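Local coordinates for endoglucanase (PDB 2YIK), which probably hydrolyses internal beta-1,4 linkages of cellulose as a family 9 endoglucanase, at residues A[133-147]-A[503-515]. Numbering follows the deposited sequence.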
loop_
_atom_site.group_PDB
_atom_site.type_symbol
_atom_site.label_atom_id
_atom_site.label_comp_id
_atom_site.label_asym_id
_atom_site.label_seq_id
_atom_site.Cartn_x
_atom_site.Cartn_y
_atom_site.Cartn_z
ATOM N N THR A 133 1.248 -3.201 -2.000
ATOM C CA THR A 133 0.912 -4.249 -1.053
ATOM C C THR A 133 -0.403 -4.948 -1.413
ATOM O O THR A 133 -0.514 -6.169 -1.287
ATOM C CB THR A 133 0.923 -3.695 0.390
ATOM O OG1 THR A 133 2.230 -3.173 0.673
ATOM C CG2 THR A 133 0.609 -4.796 1.403
ATOM N N VAL A 134 -1.393 -4.193 -1.877
ATOM C CA VAL A 134 -2.646 -4.817 -2.299
ATOM C C VAL A 134 -2.322 -5.633 -3.564
ATOM O O VAL A 134 -2.832 -6.735 -3.758
ATOM C CB VAL A 134 -3.732 -3.769 -2.627
ATOM C CG1 VAL A 134 -4.937 -4.455 -3.253
ATOM C CG2 VAL A 134 -4.152 -3.031 -1.351
ATOM N N GLY A 135 -1.454 -5.086 -4.417
ATOM C CA GLY A 135 -1.063 -5.785 -5.636
ATOM C C GLY A 135 -0.303 -7.070 -5.328
ATOM O O GLY A 135 -0.455 -8.077 -6.022
ATOM N N TRP A 136 0.524 -6.997 -4.286
ATOM C CA TRP A 136 1.361 -8.079 -3.742
ATOM C C TRP A 136 0.404 -9.202 -3.320
ATOM O O TRP A 136 0.588 -10.361 -3.698
ATOM C CB TRP A 136 2.147 -7.421 -2.583
ATOM C CG TRP A 136 2.883 -8.107 -1.401
ATOM C CD1 TRP A 136 3.151 -7.490 -0.196
ATOM C CD2 TRP A 136 3.563 -9.374 -1.338
ATOM N NE1 TRP A 136 3.937 -8.269 0.593
ATOM C CE2 TRP A 136 4.202 -9.431 -0.064
ATOM C CE3 TRP A 136 3.686 -10.456 -2.206
ATOM C CZ2 TRP A 136 4.959 -10.521 0.342
ATOM C CZ3 TRP A 136 4.439 -11.536 -1.795
ATOM C CH2 TRP A 136 5.062 -11.565 -0.526
ATOM N N GLY A 137 -0.647 -8.849 -2.583
ATOM C CA GLY A 137 -1.610 -9.849 -2.152
ATOM C C GLY A 137 -2.399 -10.473 -3.300
ATOM O O GLY A 137 -2.644 -11.683 -3.313
ATOM N N TYR A 138 -2.809 -9.645 -4.259
ATOM C CA TYR A 138 -3.570 -10.121 -5.414
ATOM C C TYR A 138 -2.688 -11.057 -6.242
ATOM O O TYR A 138 -3.145 -12.078 -6.742
ATOM C CB TYR A 138 -4.042 -8.927 -6.258
ATOM C CG TYR A 138 -4.965 -9.289 -7.401
ATOM C CD1 TYR A 138 -6.140 -10.015 -7.175
ATOM C CD2 TYR A 138 -4.664 -8.912 -8.708
ATOM C CE1 TYR A 138 -6.990 -10.360 -8.230
ATOM C CE2 TYR A 138 -5.508 -9.254 -9.770
ATOM C CZ TYR A 138 -6.667 -9.981 -9.524
ATOM O OH TYR A 138 -7.477 -10.368 -10.569
ATOM N N TYR A 139 -1.412 -10.711 -6.370
ATOM C CA TYR A 139 -0.474 -11.540 -7.116
ATOM C C TYR A 139 -0.305 -12.915 -6.465
ATOM O O TYR A 139 -0.302 -13.934 -7.153
ATOM C CB TYR A 139 0.886 -10.840 -7.203
ATOM C CG TYR A 139 2.019 -11.714 -7.714
ATOM C CD1 TYR A 139 2.089 -12.113 -9.054
ATOM C CD2 TYR A 139 3.013 -12.155 -6.847
ATOM C CE1 TYR A 139 3.138 -12.939 -9.512
ATOM C CE2 TYR A 139 4.051 -12.977 -7.287
ATOM C CZ TYR A 139 4.112 -13.365 -8.614
ATOM O OH TYR A 139 5.153 -14.188 -9.012
ATOM N N GLU A 140 -0.171 -12.936 -5.140
ATOM C CA GLU A 140 0.013 -14.183 -4.403
ATOM C C GLU A 140 -1.234 -15.050 -4.326
ATOM O O GLU A 140 -1.162 -16.260 -4.534
ATOM C CB GLU A 140 0.467 -13.909 -2.962
ATOM C CG GLU A 140 1.812 -13.241 -2.818
ATOM C CD GLU A 140 2.982 -14.194 -2.993
ATOM O OE1 GLU A 140 2.767 -15.394 -3.246
ATOM O OE2 GLU A 140 4.130 -13.739 -2.873
ATOM N N PHE A 141 -2.372 -14.433 -4.028
ATOM C CA PHE A 141 -3.608 -15.187 -3.861
ATOM C C PHE A 141 -4.715 -14.932 -4.890
ATOM O O PHE A 141 -5.900 -14.940 -4.544
ATOM C CB PHE A 141 -4.135 -14.946 -2.435
ATOM C CG PHE A 141 -3.083 -15.134 -1.356
ATOM C CD1 PHE A 141 -2.437 -16.359 -1.196
ATOM C CD2 PHE A 141 -2.718 -14.075 -0.524
ATOM C CE1 PHE A 141 -1.438 -16.527 -0.224
ATOM C CE2 PHE A 141 -1.720 -14.230 0.449
ATOM C CZ PHE A 141 -1.081 -15.459 0.598
ATOM N N LYS A 142 -4.336 -14.741 -6.153
ATOM C CA LYS A 142 -5.318 -14.489 -7.212
ATOM C C LYS A 142 -6.408 -15.575 -7.251
ATOM O O LYS A 142 -7.576 -15.276 -7.485
ATOM C CB LYS A 142 -4.624 -14.400 -8.587
ATOM C CG LYS A 142 -5.427 -13.595 -9.638
ATOM C CD LYS A 142 -4.877 -13.684 -11.079
ATOM C CE LYS A 142 -3.511 -12.992 -11.306
ATOM N NZ LYS A 142 -3.056 -11.999 -10.256
ATOM N N ASP A 143 -6.030 -16.831 -7.017
ATOM C CA ASP A 143 -7.001 -17.928 -7.037
ATOM C C ASP A 143 -8.173 -17.681 -6.100
ATOM O O ASP A 143 -9.318 -17.946 -6.450
ATOM C CB ASP A 143 -6.345 -19.252 -6.645
ATOM C CG ASP A 143 -5.403 -19.767 -7.700
ATOM O OD1 ASP A 143 -5.582 -19.399 -8.877
ATOM O OD2 ASP A 143 -4.493 -20.549 -7.357
ATOM N N GLN A 144 -7.874 -17.174 -4.907
ATOM C CA GLN A 144 -8.895 -16.896 -3.910
ATOM C C GLN A 144 -9.776 -15.707 -4.263
ATOM O O GLN A 144 -10.966 -15.717 -3.961
ATOM C CB GLN A 144 -8.258 -16.692 -2.535
ATOM C CG GLN A 144 -7.778 -17.981 -1.872
ATOM C CD GLN A 144 -6.663 -18.681 -2.643
ATOM O OE1 GLN A 144 -5.608 -18.100 -2.901
ATOM N NE2 GLN A 144 -6.892 -19.944 -3.005
ATOM N N PHE A 145 -9.202 -14.682 -4.883
ATOM C CA PHE A 145 -9.998 -13.526 -5.293
ATOM C C PHE A 145 -10.996 -14.021 -6.352
ATOM O O PHE A 145 -12.168 -13.643 -6.356
ATOM C CB PHE A 145 -9.106 -12.441 -5.913
ATOM C CG PHE A 145 -8.362 -11.597 -4.909
ATOM C CD1 PHE A 145 -7.165 -12.042 -4.364
ATOM C CD2 PHE A 145 -8.837 -10.340 -4.540
ATOM C CE1 PHE A 145 -6.447 -11.247 -3.464
ATOM C CE2 PHE A 145 -8.122 -9.537 -3.639
ATOM C CZ PHE A 145 -6.927 -9.995 -3.106
ATOM N N ARG A 146 -10.514 -14.878 -7.244
ATOM C CA ARG A 146 -11.359 -15.419 -8.301
ATOM C C ARG A 146 -12.432 -16.329 -7.741
ATOM O O ARG A 146 -13.611 -16.172 -8.056
ATOM C CB ARG A 146 -10.512 -16.182 -9.321
ATOM C CG ARG A 146 -9.786 -15.251 -10.263
ATOM C CD ARG A 146 -8.932 -15.976 -11.283
ATOM N NE ARG A 146 -8.287 -14.989 -12.151
ATOM C CZ ARG A 146 -7.459 -15.279 -13.156
ATOM N NH1 ARG A 146 -7.161 -16.547 -13.436
ATOM N NH2 ARG A 146 -6.929 -14.293 -13.882
ATOM N N ALA A 147 -12.023 -17.270 -6.897
ATOM C CA ALA A 147 -12.962 -18.209 -6.297
ATOM C C ALA A 147 -14.081 -17.483 -5.559
ATOM O O ALA A 147 -15.205 -17.992 -5.470
ATOM C CB ALA A 147 -12.223 -19.152 -5.341
ATOM N N ALA A 503 -4.218 -2.162 3.320
ATOM C CA ALA A 503 -3.385 -2.816 2.313
ATOM C C ALA A 503 -3.042 -4.297 2.513
ATOM O O ALA A 503 -3.413 -5.136 1.685
ATOM C CB ALA A 503 -2.112 -2.004 2.112
ATOM N N ALA A 504 -2.333 -4.629 3.588
ATOM C CA ALA A 504 -1.973 -6.027 3.820
ATOM C C ALA A 504 -3.191 -6.822 4.280
ATOM O O ALA A 504 -3.271 -8.033 4.078
ATOM C CB ALA A 504 -0.845 -6.136 4.856
ATOM N N PHE A 505 -4.138 -6.123 4.895
ATOM C CA PHE A 505 -5.368 -6.734 5.393
ATOM C C PHE A 505 -6.125 -7.442 4.263
ATOM O O PHE A 505 -6.664 -8.532 4.459
ATOM C CB PHE A 505 -6.227 -5.646 6.065
ATOM C CG PHE A 505 -7.630 -6.080 6.413
ATOM C CD1 PHE A 505 -7.875 -7.265 7.108
ATOM C CD2 PHE A 505 -8.710 -5.265 6.082
ATOM C CE1 PHE A 505 -9.178 -7.641 7.451
ATOM C CE2 PHE A 505 -10.019 -5.628 6.420
ATOM C CZ PHE A 505 -10.256 -6.815 7.112
ATOM N N VAL A 506 -6.145 -6.840 3.079
ATOM C CA VAL A 506 -6.836 -7.451 1.951
ATOM C C VAL A 506 -6.209 -8.806 1.642
ATOM O O VAL A 506 -6.901 -9.822 1.571
ATOM C CB VAL A 506 -6.764 -6.560 0.691
ATOM C CG1 VAL A 506 -7.380 -7.291 -0.514
ATOM C CG2 VAL A 506 -7.487 -5.249 0.953
ATOM N N GLY A 507 -4.889 -8.810 1.480
ATOM C CA GLY A 507 -4.174 -10.035 1.174
ATOM C C GLY A 507 -4.287 -11.112 2.238
ATOM O O GLY A 507 -4.349 -12.304 1.914
ATOM N N ALA A 508 -4.302 -10.699 3.506
ATOM C CA ALA A 508 -4.404 -11.644 4.615
ATOM C C ALA A 508 -5.739 -12.390 4.554
ATOM O O ALA A 508 -5.794 -13.592 4.797
ATOM C CB ALA A 508 -4.266 -10.911 5.949
ATOM N N CYS A 509 -6.810 -11.667 4.241
ATOM C CA CYS A 509 -8.131 -12.276 4.126
ATOM C C CYS A 509 -8.111 -13.338 3.038
ATOM O O CYS A 509 -8.603 -14.449 3.245
ATOM C CB CYS A 509 -9.181 -11.223 3.780
ATOM S SG CYS A 509 -9.544 -10.048 5.116
ATOM N N ALA A 510 -7.536 -12.992 1.884
ATOM C CA ALA A 510 -7.442 -13.923 0.763
ATOM C C ALA A 510 -6.610 -15.136 1.154
ATOM O O ALA A 510 -6.971 -16.271 0.843
ATOM C CB ALA A 510 -6.815 -13.238 -0.451
ATOM N N GLY A 511 -5.490 -14.879 1.825
ATOM C CA GLY A 511 -4.608 -15.952 2.248
ATOM C C GLY A 511 -5.270 -16.895 3.238
ATOM O O GLY A 511 -5.053 -18.108 3.188
ATOM N N LEU A 512 -6.064 -16.340 4.150
ATOM C CA LEU A 512 -6.766 -17.153 5.142
ATOM C C LEU A 512 -7.844 -17.983 4.462
ATOM O O LEU A 512 -8.098 -19.126 4.844
ATOM C CB LEU A 512 -7.395 -16.260 6.221
ATOM C CG LEU A 512 -6.380 -15.702 7.220
ATOM C CD1 LEU A 512 -6.987 -14.546 7.992
ATOM C CD2 LEU A 512 -5.921 -16.814 8.151
ATOM N N TYR A 513 -8.485 -17.407 3.453
ATOM C CA TYR A 513 -9.520 -18.133 2.737
ATOM C C TYR A 513 -8.866 -19.287 1.989
ATOM O O TYR A 513 -9.435 -20.373 1.856
ATOM C CB TYR A 513 -10.233 -17.224 1.740
ATOM C CG TYR A 513 -11.374 -17.934 1.057
ATOM C CD1 TYR A 513 -12.555 -18.218 1.746
ATOM C CD2 TYR A 513 -11.252 -18.380 -0.258
ATOM C CE1 TYR A 513 -13.592 -18.936 1.139
ATOM C CE2 TYR A 513 -12.273 -19.098 -0.870
ATOM C CZ TYR A 513 -13.439 -19.373 -0.167
ATOM O OH TYR A 513 -14.446 -20.081 -0.782
ATOM N N ARG A 514 -7.654 -19.046 1.507
ATOM C CA ARG A 514 -6.917 -20.060 0.777
ATOM C C ARG A 514 -6.719 -21.342 1.579
ATOM O O ARG A 514 -6.931 -22.439 1.067
ATOM C CB ARG A 514 -5.549 -19.514 0.371
ATOM C CG ARG A 514 -4.696 -20.490 -0.432
ATOM C CD ARG A 514 -3.363 -19.863 -0.823
ATOM N NE ARG A 514 -2.620 -20.677 -1.777
ATOM C CZ ARG A 514 -2.546 -20.434 -3.084
ATOM N NH1 ARG A 514 -3.167 -19.390 -3.606
ATOM N NH2 ARG A 514 -1.858 -21.247 -3.872
ATOM N N PHE A 515 -6.318 -21.201 2.839
ATOM C CA PHE A 515 -6.054 -22.365 3.681
ATOM C C PHE A 515 -7.196 -22.790 4.600
ATOM O O PHE A 515 -7.255 -23.946 5.000
ATOM C CB PHE A 515 -4.817 -22.120 4.562
ATOM C CG PHE A 515 -3.561 -21.804 3.796
ATOM C CD1 PHE A 515 -3.075 -22.679 2.830
ATOM C CD2 PHE A 515 -2.841 -20.641 4.066
ATOM C CE1 PHE A 515 -1.893 -22.404 2.146
ATOM C CE2 PHE A 515 -1.656 -20.356 3.388
ATOM C CZ PHE A 515 -1.182 -21.243 2.425
HETATM O O HOH W 1 -2.364 -7.421 0.356
HETATM O O HOH W 2 -3.091 -17.766 -6.378
HETATM O O HOH W 3 -2.060 -20.636 -6.604
#
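T133 lays its methyl CG2 against the backbone of A504, 3.7 Å from N, and V134 CG2 rests on A503 CA. A water between the two backbones donates to T133 O and A503 O and accepts weakly from G507 N. One turn on, G137 and G507 meet backbone to backbone, CA to CA at 4.2 Å, which lets helices 133-140 and 503-515 run nearly parallel (13°) with axes 7.8 Å apart. In the (alpha/alpha)6 barrel expected of a family 9 catalytic domain, this pairing brings the last helix, 499-516, beside the early helix 124-140. At the break before helix 142-147, F141 sets its ring between E140 CB on one face and G511 CA on the other, the latter a CH-pi contact 3.7 Å from the centroid. A water joins D143 OD2 to R514 NH2. Q144, bent at chi2 (64°), crosses the extended R514 side chain at about a right angle, CD lying against CB and CG; its OE1 accepts from R514 NH1 at 2.8 Å, a bent bond with an N-H...O angle of 137°, while D412 pairs with R514 NE. F145 brings CE1 to 3.6 Å from A510 CB, and V506 CG1 meets its ring edge.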